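Local structure of glutathione S-transferase, N-terminal domain protein (4NAX) at the interface of chains A and B. The protein is a glutathione transferase of the Ure2p-like kind that binds one glutathione disulfide per subunit. Sequence-based numbering; all coordinates share one arbitrary frame. Chains: chain A/B, Glutathione S-transferase, N-terminal domain protein.

Contact 1: the interface of chains A and B. Residues chain A 121, 156, 159-160, 163; chain B 67-70.
The side-chain carbonyl oxygen of B:Asn68, OD1, is gripped by both terminal nitrogens of one arginine: A:Arg159 NH1 and A:Arg159 NH2 each donate to B:Asn68 OD1 at 2.9 Å. The guanidinium meets this oxygen end-on, keeping it near its own plane, yet the two donors approach from the same face of the amide, NH1 standing above the carbonyl plane and NH2 tilted less from it. The two planes are turned 42° apart. A:Arg159 NH1 also makes weak bonds to the backbone oxygen of B:Asn68 and, at 2.9 Å, to B:Asn69 OD1.

What aims the arginine is its own helix neighbour one turn back, a typical case of a second-shell carboxylate positioning a first-shell arginine. A:Glu156 takes NE and NH2 side-on, one on each carboxylate oxygen, with A:Arg159 NH2 2.8 Å from A:Glu156 OE2 in a nearly straight hydrogen bond that is also a salt bridge; the bend of the arginine at chi3 (65°) suits this double hold. A water bound to A:Glu156 OE1 at 2.8 Å also meets B:Lys70 NZ, linking the lysine to the same carboxylate, whose charge probably eases the closeness of the two cations.

On the side of helix 109-137, the ring of A:Phe121 offers its edge to the amide, CE1 lying 3.6 Å from B:Asn68 CG with the planes almost perpendicular, while A:Val163 CG2 packs against the loop backbone. The site thus clasps a loop of the thioredoxin-like N-terminal domain to the partner's helical domain, and probably helps hold the GST dimer together.

Contact 2: the interface of chains A and B. Residues chain A 113-114, 116-117; chain B 86-88, 92.
The amide of A:Gln117 lies nearly parallel to the ring of B:Phe88, the planes 17° apart, with the amide carbon CD over one face at 3.5 Å from the ring centroid, shifted toward the rim. CG sits anti to the backbone N (chi1 167°) and the chain runs on extended, which carries the flat group out from its helix and across the phenyl at about a right angle. From there A:Gln117 OE1 accepts the backbone N-H of B:Phe88, N to OE1 2.9 Å, the donor tilted 21° from the carbonyl plane, and one residue thereby gives the amide both its stack and its bond. Were A:Gln117 replaced by an alanine, the N-H of B:Phe88 would probably lose its acceptor and the ring the amide stacked on it.

A:Gln114 bends back at chi2 and runs antiparallel alongside B:Leu87. Its NE2 points almost straight at the carbonyl oxygen of B:Pro86, 2.9 Å away, with the oxygen lying in the amide plane. Between the two glutamines B:Leu87 pushes CD1 toward the helix, 3.5 Å from the backbone oxygen of A:Tyr113 and also against A:Gln117 CB. B:Ala92 CB packs on A:Gln117 CA at 3.7 Å.

Helix 109-137 of one subunit therefore lies against strand 85-88 and the start of helix 90-101 of the other, joining the helical domain to the partner's glutathione-binding domain.

Contact 3: the interface of chains A and B. Residues chain A 67-70, 89; chain B 121, 159-160, 163.
In A:Asn68 the side chain leaves with CG anti to the backbone N (chi1 -174°), sending the amide from its loop toward the helices of the other subunit, while B:Arg159 takes the matching course (chi1 -168°) and bends at chi3 to bring its guanidinium round to meet it. In this member of the GST superfamily the loop belongs to the thioredoxin-like N-terminal domain and helix 148-168 to the helical domain. A:Asn68 OD1 receives B:Arg159 NH2 at 2.8 Å and NH1 of the same arginine at 2.9 Å, both from one face of the amide. The amide and guanidinium planes lie 40° apart. B:Arg159 NH1 also makes weak bonds to the backbone oxygen A:Asn68 O, 3.0 Å, and, one residue on, to A:Asn69 OD1.

A:Lys70 runs extended beyond CG and crosses the arginine, its methylene CE resting 3.6 Å from B:Arg159 NH2. The aliphatic part of the lysine thus packs beside the guanidinium, although NZ probably brings a second positive charge close by.

B:Phe121 turns the edge of its ring to A:Asn68, CE1 at 3.6 Å from A:Asn68 CG, with the ring almost perpendicular to the amide. On the backbone side of the same phenylalanine lies A:Glu89, bent at chi2, with OE2 at 3.6 Å from B:Phe121 CA. B:Val163 packs beside the ring's edge, its methyl CG2 3.7 Å from A:Asn68 OD1.

Contact 1: the interface of chains A and B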
ATOM      1  N   PHE A 121      -2.019  -5.720   1.456  1.00 11.88           N
ATOM      2  CA  PHE A 121      -3.075  -6.216   0.591  1.00 11.69           C
ATOM      3  C   PHE A 121      -4.152  -5.128   0.426  1.00 11.53           C
ATOM      4  O   PHE A 121      -4.657  -4.869  -0.682  1.00 12.08           O
ATOM      5  CB  PHE A 121      -3.642  -7.517   1.171  1.00 13.02           C
ATOM      6  CG  PHE A 121      -4.953  -7.967   0.585  1.00 12.48           C
ATOM      7  CD1 PHE A 121      -4.996  -8.745  -0.553  1.00 13.56           C
ATOM      8  CD2 PHE A 121      -6.136  -7.635   1.207  1.00 14.17           C
ATOM      9  CE1 PHE A 121      -6.204  -9.192  -1.057  1.00 14.17           C
ATOM     10  CE2 PHE A 121      -7.348  -8.070   0.698  1.00 14.15           C
ATOM     11  CZ  PHE A 121      -7.378  -8.842  -0.444  1.00 14.69           C
ATOM     12  N   GLU A 156     -12.364  -7.578 -10.518  1.00 15.53           N
ATOM     13  CA  GLU A 156     -11.224  -7.615  -9.604  1.00 15.55           C
ATOM     14  C   GLU A 156     -11.654  -7.368  -8.162  1.00 14.11           C
ATOM     15  O   GLU A 156     -11.153  -8.015  -7.235  1.00 14.96           O
ATOM     16  CB  GLU A 156     -10.145  -6.642 -10.050  1.00 15.83           C
ATOM     17  CG  GLU A 156      -8.972  -6.525  -9.108  1.00 15.52           C
ATOM     18  CD  GLU A 156      -8.201  -7.813  -8.873  1.00 17.85           C
ATOM     19  OE1 GLU A 156      -8.430  -8.846  -9.558  1.00 18.36           O
ATOM     20  OE2 GLU A 156      -7.368  -7.800  -7.946  1.00 20.28           O
ATOM     21  N   ARG A 159     -13.101 -10.478  -6.861  1.00 14.56           N
ATOM     22  CA  ARG A 159     -12.019 -11.421  -6.550  1.00 15.06           C
ATOM     23  C   ARG A 159     -11.407 -11.106  -5.175  1.00 14.17           C
ATOM     24  O   ARG A 159     -11.220 -11.983  -4.333  1.00 15.13           O
ATOM     25  CB  ARG A 159     -10.932 -11.413  -7.641  1.00 15.59           C
ATOM     26  CG  ARG A 159      -9.945 -12.561  -7.526  1.00 15.93           C
ATOM     27  CD  ARG A 159      -8.730 -12.356  -8.413  1.00 16.56           C
ATOM     28  NE  ARG A 159      -7.972 -11.204  -7.955  1.00 16.69           N
ATOM     29  CZ  ARG A 159      -7.183 -11.185  -6.880  1.00 15.85           C
ATOM     30  NH1 ARG A 159      -6.938 -12.292  -6.185  1.00 16.66           N
ATOM     31  NH2 ARG A 159      -6.629 -10.052  -6.497  1.00 17.23           N
ATOM     32  N   LEU A 160     -11.126  -9.833  -4.930  1.00 14.34           N
ATOM     33  CA  LEU A 160     -10.589  -9.375  -3.643  1.00 13.04           C
ATOM     34  C   LEU A 160     -11.542  -9.643  -2.491  1.00 13.84           C
ATOM     35  O   LEU A 160     -11.114 -10.083  -1.411  1.00 13.94           O
ATOM     36  CB  LEU A 160     -10.273  -7.866  -3.703  1.00 13.05           C
ATOM     37  CG  LEU A 160      -9.100  -7.470  -4.612  1.00 14.22           C
ATOM     38  CD1 LEU A 160      -9.097  -5.977  -4.900  1.00 14.42           C
ATOM     39  CD2 LEU A 160      -7.769  -7.881  -4.025  1.00 15.79           C
ATOM     40  N   VAL A 163     -11.222 -13.258  -1.593  1.00 14.32           N
ATOM     41  CA  VAL A 163     -10.031 -13.494  -0.773  1.00 14.27           C
ATOM     42  C   VAL A 163     -10.342 -13.158   0.687  1.00 14.21           C
ATOM     43  O   VAL A 163     -10.040 -13.938   1.591  1.00 14.72           O
ATOM     44  CB  VAL A 163      -8.814 -12.686  -1.283  1.00 15.32           C
ATOM     45  CG1 VAL A 163      -7.650 -12.824  -0.342  1.00 15.43           C
ATOM     46  CG2 VAL A 163      -8.403 -13.144  -2.686  1.00 15.65           C
TER
ATOM     47  N   ALA B  67      -2.467 -16.170  -0.402  1.00 13.59           N
ATOM     48  CA  ALA B  67      -3.941 -16.226  -0.428  1.00 13.92           C
ATOM     49  C   ALA B  67      -4.563 -15.368  -1.525  1.00 14.02           C
ATOM     50  O   ALA B  67      -5.656 -15.676  -1.992  1.00 15.08           O
ATOM     51  CB  ALA B  67      -4.499 -15.795   0.919  1.00 15.91           C
ATOM     52  N   ASN B  68      -3.862 -14.310  -1.950  1.00 13.16           N
ATOM     53  CA  ASN B  68      -4.357 -13.427  -3.010  1.00 13.78           C
ATOM     54  C   ASN B  68      -3.925 -13.865  -4.399  1.00 13.47           C
ATOM     55  O   ASN B  68      -4.116 -13.165  -5.369  1.00 14.14           O
ATOM     56  CB  ASN B  68      -3.901 -12.002  -2.683  1.00 14.60           C
ATOM     57  CG  ASN B  68      -4.462 -10.951  -3.617  1.00 14.86           C
ATOM     58  OD1 ASN B  68      -5.642 -10.943  -3.948  1.00 15.45           O
ATOM     59  ND2 ASN B  68      -3.610 -10.022  -4.017  1.00 15.47           N
ATOM     60  N   ASN B  69      -3.394 -15.077  -4.503  1.00 13.83           N
ATOM     61  CA  ASN B  69      -2.981 -15.650  -5.785  1.00 13.95           C
ATOM     62  C   ASN B  69      -1.962 -14.847  -6.571  1.00 13.79           C
ATOM     63  O   ASN B  69      -1.924 -14.894  -7.793  1.00 14.81           O
ATOM     64  CB  ASN B  69      -4.171 -16.179  -6.643  1.00 14.60           C
ATOM     65  CG  ASN B  69      -5.100 -15.111  -7.248  1.00 15.49           C
ATOM     66  OD1 ASN B  69      -6.266 -15.004  -6.847  1.00 15.95           O
ATOM     67  ND2 ASN B  69      -4.642 -14.413  -8.290  1.00 15.15           N
ATOM     68  N   LYS B  70      -1.069 -14.159  -5.846  1.00 13.46           N
ATOM     69  CA  LYS B  70      -0.037 -13.313  -6.455  0.50 14.12           C
ATOM     70  C   LYS B  70       1.353 -13.657  -5.984  1.00 12.89           C
ATOM     71  O   LYS B  70       1.551 -14.096  -4.856  1.00 14.14           O
ATOM     72  CB  LYS B  70      -0.218 -11.834  -6.116  0.50 14.65           C
ATOM     73  CG  LYS B  70      -1.600 -11.267  -6.312  0.50 16.36           C
ATOM     74  CD  LYS B  70      -1.933 -10.999  -7.761  0.50 18.66           C
ATOM     75  CE  LYS B  70      -3.328 -10.401  -7.839  0.50 23.18           C
ATOM     76  NZ  LYS B  70      -3.635  -9.887  -9.191  0.50 22.58           N
TER
HETATM   77  O   HOH W   1      -5.904  -9.870 -10.380  1.00 25.88           O

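Contact 2: the interface of chains A and B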
ATOM      1  N   TYR A 113       3.833  -9.557  11.378  1.00 13.39           N
ATOM      2  CA  TYR A 113       4.046  -9.662   9.934  1.00 13.81           C
ATOM      3  C   TYR A 113       2.776 -10.062   9.191  1.00 12.62           C
ATOM      4  O   TYR A 113       2.499  -9.547   8.119  1.00 13.26           O
ATOM      5  CB  TYR A 113       5.247 -10.574   9.611  1.00 13.95           C
ATOM      6  CG  TYR A 113       6.517 -10.012  10.226  1.00 13.63           C
ATOM      7  CD1 TYR A 113       6.956  -8.748   9.888  1.00 14.42           C
ATOM      8  CD2 TYR A 113       7.245 -10.728  11.167  1.00 14.37           C
ATOM      9  CE1 TYR A 113       8.066  -8.185  10.482  1.00 14.75           C
ATOM     10  CE2 TYR A 113       8.354 -10.171  11.783  1.00 14.15           C
ATOM     11  CZ  TYR A 113       8.759  -8.902  11.442  1.00 14.69           C
ATOM     12  OH  TYR A 113       9.847  -8.354  12.093  1.00 16.60           O
ATOM     13  N   GLN A 114       1.960 -10.939   9.762  1.00 13.46           N
ATOM     14  CA  GLN A 114       0.680 -11.273   9.123  1.00 13.36           C
ATOM     15  C   GLN A 114      -0.212 -10.037   9.034  1.00 13.13           C
ATOM     16  O   GLN A 114      -0.920  -9.837   8.036  1.00 13.63           O
ATOM     17  CB  GLN A 114      -0.077 -12.370   9.869  1.00 15.16           C
ATOM     18  CG  GLN A 114       0.663 -13.691   9.996  1.00 16.36           C
ATOM     19  CD  GLN A 114       1.115 -14.251   8.656  1.00 18.54           C
ATOM     20  OE1 GLN A 114       0.319 -14.368   7.724  1.00 21.21           O
ATOM     21  NE2 GLN A 114       2.385 -14.580   8.557  1.00 20.99           N
ATOM     22  N   LEU A 116       0.818  -6.835   8.871  1.00 12.09           N
ATOM     23  CA  LEU A 116       1.389  -5.965   7.854  1.00 12.51           C
ATOM     24  C   LEU A 116       1.093  -6.478   6.442  1.00 12.28           C
ATOM     25  O   LEU A 116       0.859  -5.707   5.535  1.00 12.28           O
ATOM     26  CB  LEU A 116       2.886  -5.758   8.074  1.00 12.52           C
ATOM     27  CG  LEU A 116       3.282  -5.051   9.356  1.00 13.40           C
ATOM     28  CD1 LEU A 116       4.796  -4.974   9.505  1.00 16.17           C
ATOM     29  CD2 LEU A 116       2.701  -3.650   9.443  1.00 14.50           C
ATOM     30  N   GLN A 117       1.112  -7.793   6.268  1.00 12.16           N
ATOM     31  CA  GLN A 117       0.706  -8.415   5.024  1.00 11.94           C
ATOM     32  C   GLN A 117      -0.706  -7.985   4.625  1.00 11.89           C
ATOM     33  O   GLN A 117      -0.941  -7.541   3.500  1.00 12.20           O
ATOM     34  CB  GLN A 117       0.774  -9.929   5.172  1.00 12.61           C
ATOM     35  CG  GLN A 117       0.105 -10.739   4.088  1.00 12.79           C
ATOM     36  CD  GLN A 117       0.124 -12.194   4.499  1.00 13.07           C
ATOM     37  OE1 GLN A 117       1.082 -12.916   4.248  1.00 13.56           O
ATOM     38  NE2 GLN A 117      -0.887 -12.593   5.246  1.00 15.13           N
TER
ATOM     39  N   PRO B  86       5.223 -17.923   6.807  1.00 15.48           N
ATOM     40  CA  PRO B  86       4.703 -17.662   5.466  1.00 14.84           C
ATOM     41  C   PRO B  86       4.401 -16.183   5.321  1.00 14.54           C
ATOM     42  O   PRO B  86       3.950 -15.553   6.278  1.00 15.55           O
ATOM     43  CB  PRO B  86       3.391 -18.440   5.449  1.00 15.78           C
ATOM     44  CG  PRO B  86       2.922 -18.359   6.856  1.00 16.89           C
ATOM     45  CD  PRO B  86       4.151 -18.313   7.732  1.00 16.57           C
ATOM     46  N   LEU B  87       4.621 -15.622   4.142  1.00 14.12           N
ATOM     47  CA  LEU B  87       4.298 -14.226   3.935  1.00 13.28           C
ATOM     48  C   LEU B  87       4.109 -13.917   2.463  1.00 13.09           C
ATOM     49  O   LEU B  87       4.884 -14.369   1.625  1.00 14.22           O
ATOM     50  CB  LEU B  87       5.378 -13.317   4.535  1.00 13.35           C
ATOM     51  CG  LEU B  87       4.945 -11.927   4.968  1.00 14.26           C
ATOM     52  CD1 LEU B  87       3.965 -11.961   6.118  1.00 15.80           C
ATOM     53  CD2 LEU B  87       6.164 -11.124   5.385  1.00 15.49           C
ATOM     54  N   PHE B  88       3.095 -13.106   2.168  1.00 12.57           N
ATOM     55  CA  PHE B  88       2.937 -12.533   0.832  1.00 13.01           C
ATOM     56  C   PHE B  88       2.788 -11.005   0.960  1.00 11.86           C
ATOM     57  O   PHE B  88       2.795 -10.473   2.075  1.00 12.87           O
ATOM     58  CB  PHE B  88       1.834 -13.234   0.021  1.00 13.21           C
ATOM     59  CG  PHE B  88       0.473 -13.137   0.630  1.00 12.91           C
ATOM     60  CD1 PHE B  88       0.043 -14.085   1.527  1.00 14.50           C
ATOM     61  CD2 PHE B  88      -0.369 -12.089   0.291  1.00 14.43           C
ATOM     62  CE1 PHE B  88      -1.204 -13.977   2.108  1.00 16.33           C
ATOM     63  CE2 PHE B  88      -1.616 -11.995   0.865  1.00 16.44           C
ATOM     64  CZ  PHE B  88      -2.025 -12.922   1.769  1.00 16.52           C
ATOM     65  N   ALA B  92       5.197  -6.024   2.470  1.00 12.34           N
ATOM     66  CA  ALA B  92       5.326  -6.681   3.780  1.00 12.62           C
ATOM     67  C   ALA B  92       6.616  -7.497   3.872  1.00 11.94           C
ATOM     68  O   ALA B  92       7.285  -7.499   4.895  1.00 12.67           O
ATOM     69  CB  ALA B  92       4.128  -7.558   4.058  1.00 13.19           C
TER

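Contact 3: the interface of chains A and B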
ATOM      1  N   ALA A  67       3.189  15.356   0.321  1.00 14.07           N
ATOM      2  CA  ALA A  67       3.828  15.619  -0.972  1.00 14.24           C
ATOM      3  C   ALA A  67       3.027  15.110  -2.155  1.00 14.51           C
ATOM      4  O   ALA A  67       3.138  15.638  -3.258  1.00 15.04           O
ATOM      5  CB  ALA A  67       5.232  15.014  -1.029  1.00 16.12           C
ATOM      6  N   ASN A  68       2.234  14.067  -1.944  1.00 13.57           N
ATOM      7  CA  ASN A  68       1.395  13.490  -2.996  1.00 13.79           C
ATOM      8  C   ASN A  68       0.039  14.173  -3.119  1.00 12.98           C
ATOM      9  O   ASN A  68      -0.812  13.704  -3.861  1.00 14.26           O
ATOM     10  CB  ASN A  68       1.297  11.992  -2.732  1.00 15.44           C
ATOM     11  CG  ASN A  68       0.586  11.220  -3.820  1.00 14.14           C
ATOM     12  OD1 ASN A  68       0.821  11.408  -5.017  1.00 15.31           O
ATOM     13  ND2 ASN A  68      -0.255  10.286  -3.401  1.00 15.22           N
ATOM     14  N   ASN A  69      -0.148  15.286  -2.422  1.00 13.42           N
ATOM     15  CA  ASN A  69      -1.373  16.070  -2.512  1.00 14.22           C
ATOM     16  C   ASN A  69      -2.639  15.332  -2.095  1.00 12.69           C
ATOM     17  O   ASN A  69      -3.725  15.647  -2.568  1.00 14.99           O
ATOM     18  CB  ASN A  69      -1.515  16.903  -3.815  1.00 14.83           C
ATOM     19  CG  ASN A  69      -1.772  16.126  -5.095  1.00 16.50           C
ATOM     20  OD1 ASN A  69      -0.895  16.064  -5.971  1.00 16.20           O
ATOM     21  ND2 ASN A  69      -2.986  15.647  -5.269  1.00 15.48           N
ATOM     22  N   LYS A  70      -2.494  14.387  -1.165  1.00 13.00           N
ATOM     23  CA  LYS A  70      -3.630  13.588  -0.724  1.00 13.68           C
ATOM     24  C   LYS A  70      -3.788  13.571   0.768  1.00 12.92           C
ATOM     25  O   LYS A  70      -2.827  13.752   1.521  1.00 14.13           O
ATOM     26  CB  LYS A  70      -3.546  12.179  -1.322  1.00 16.29           C
ATOM     27  CG  LYS A  70      -3.716  12.265  -2.862  1.00 21.94           C
ATOM     28  CD  LYS A  70      -3.942  11.014  -3.619  1.00 22.63           C
ATOM     29  CE  LYS A  70      -4.039  11.368  -5.083  1.00 23.19           C
ATOM     30  NZ  LYS A  70      -4.348  10.195  -5.914  1.00 38.45           N
ATOM     31  N   GLU A  89       0.253   9.027   3.817  1.00 11.46           N
ATOM     32  CA  GLU A  89      -0.134   7.649   3.489  1.00 11.34           C
ATOM     33  C   GLU A  89      -0.852   7.015   4.670  1.00 11.50           C
ATOM     34  O   GLU A  89      -0.245   6.724   5.710  1.00 12.02           O
ATOM     35  CB  GLU A  89       1.014   6.752   3.029  1.00 11.73           C
ATOM     36  CG  GLU A  89       1.585   7.146   1.686  1.00 12.66           C
ATOM     37  CD  GLU A  89       0.621   6.925   0.536  1.00 13.85           C
ATOM     38  OE1 GLU A  89      -0.159   5.939   0.581  1.00 14.16           O
ATOM     39  OE2 GLU A  89       0.667   7.748  -0.418  1.00 15.87           O
TER
ATOM     40  N   PHE B 121       3.298   4.794  -0.578  1.00 12.02           N
ATOM     41  CA  PHE B 121       3.072   5.535  -1.813  1.00 12.43           C
ATOM     42  C   PHE B 121       3.305   4.629  -3.020  1.00 11.47           C
ATOM     43  O   PHE B 121       2.554   4.651  -4.008  1.00 12.35           O
ATOM     44  CB  PHE B 121       4.017   6.747  -1.817  1.00 12.53           C
ATOM     45  CG  PHE B 121       4.117   7.466  -3.118  1.00 11.91           C
ATOM     46  CD1 PHE B 121       3.249   8.481  -3.469  1.00 13.80           C
ATOM     47  CD2 PHE B 121       5.146   7.159  -3.987  1.00 14.08           C
ATOM     48  CE1 PHE B 121       3.403   9.162  -4.663  1.00 14.33           C
ATOM     49  CE2 PHE B 121       5.320   7.846  -5.174  1.00 14.25           C
ATOM     50  CZ  PHE B 121       4.431   8.835  -5.519  1.00 14.14           C
ATOM     51  N   ARG B 159       1.548  12.168 -12.925  1.00 14.93           N
ATOM     52  CA  ARG B 159       1.478  12.925 -11.673  1.00 15.63           C
ATOM     53  C   ARG B 159       2.360  12.270 -10.605  1.00 15.53           C
ATOM     54  O   ARG B 159       3.116  12.946  -9.907  1.00 15.61           O
ATOM     55  CB  ARG B 159       0.027  13.059 -11.199  1.00 16.27           C
ATOM     56  CG  ARG B 159      -0.159  14.061 -10.074  1.00 17.81           C
ATOM     57  CD  ARG B 159      -1.532  13.971  -9.397  1.00 17.00           C
ATOM     58  NE  ARG B 159      -1.644  12.696  -8.718  1.00 16.20           N
ATOM     59  CZ  ARG B 159      -1.073  12.410  -7.555  1.00 16.06           C
ATOM     60  NH1 ARG B 159      -0.432  13.328  -6.863  1.00 16.10           N
ATOM     61  NH2 ARG B 159      -1.114  11.188  -7.089  1.00 16.08           N
ATOM     62  N   LEU B 160       2.280  10.951 -10.495  1.00 14.70           N
ATOM     63  CA  LEU B 160       3.097  10.216  -9.527  1.00 15.06           C
ATOM     64  C   LEU B 160       4.591  10.368  -9.818  1.00 14.16           C
ATOM     65  O   LEU B 160       5.402  10.517  -8.902  1.00 14.91           O
ATOM     66  CB  LEU B 160       2.710   8.744  -9.519  1.00 13.64           C
ATOM     67  CG  LEU B 160       1.339   8.397  -8.958  1.00 13.34           C
ATOM     68  CD1 LEU B 160       0.932   6.995  -9.343  1.00 14.37           C
ATOM     69  CD2 LEU B 160       1.284   8.554  -7.457  1.00 15.16           C
ATOM     70  N   VAL B 163       5.700  13.694  -8.527  1.00 15.23           N
ATOM     71  CA  VAL B 163       5.915  13.633  -7.087  1.00 15.09           C
ATOM     72  C   VAL B 163       7.295  13.062  -6.792  1.00 15.04           C
ATOM     73  O   VAL B 163       8.061  13.617  -5.992  1.00 16.07           O
ATOM     74  CB  VAL B 163       4.806  12.843  -6.379  1.00 15.32           C
ATOM     75  CG1 VAL B 163       5.129  12.663  -4.910  1.00 16.77           C
ATOM     76  CG2 VAL B 163       3.449  13.537  -6.539  1.00 16.10           C
TER

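Contacts 1 and 3 are twins under the two-fold axis, using loop 67-70, the long helix starting at 109 and helix 148-168 with the chains exchanged; their C-alpha centres lie about 25 Å apart. They differ in detail: the lysine is bent in contact 1 and extended in contact 3, which A:Glu89 also joins. Contact 2 lies about 14 Å from contact 1 and about 25 Å from contact 3, centre to centre. It shares the long helix of chain A with contact 1, meeting chain B farther along. Each subunit offers both domains to its partner, and the repeated pattern is consistent with the dimer usual for glutathione transferases.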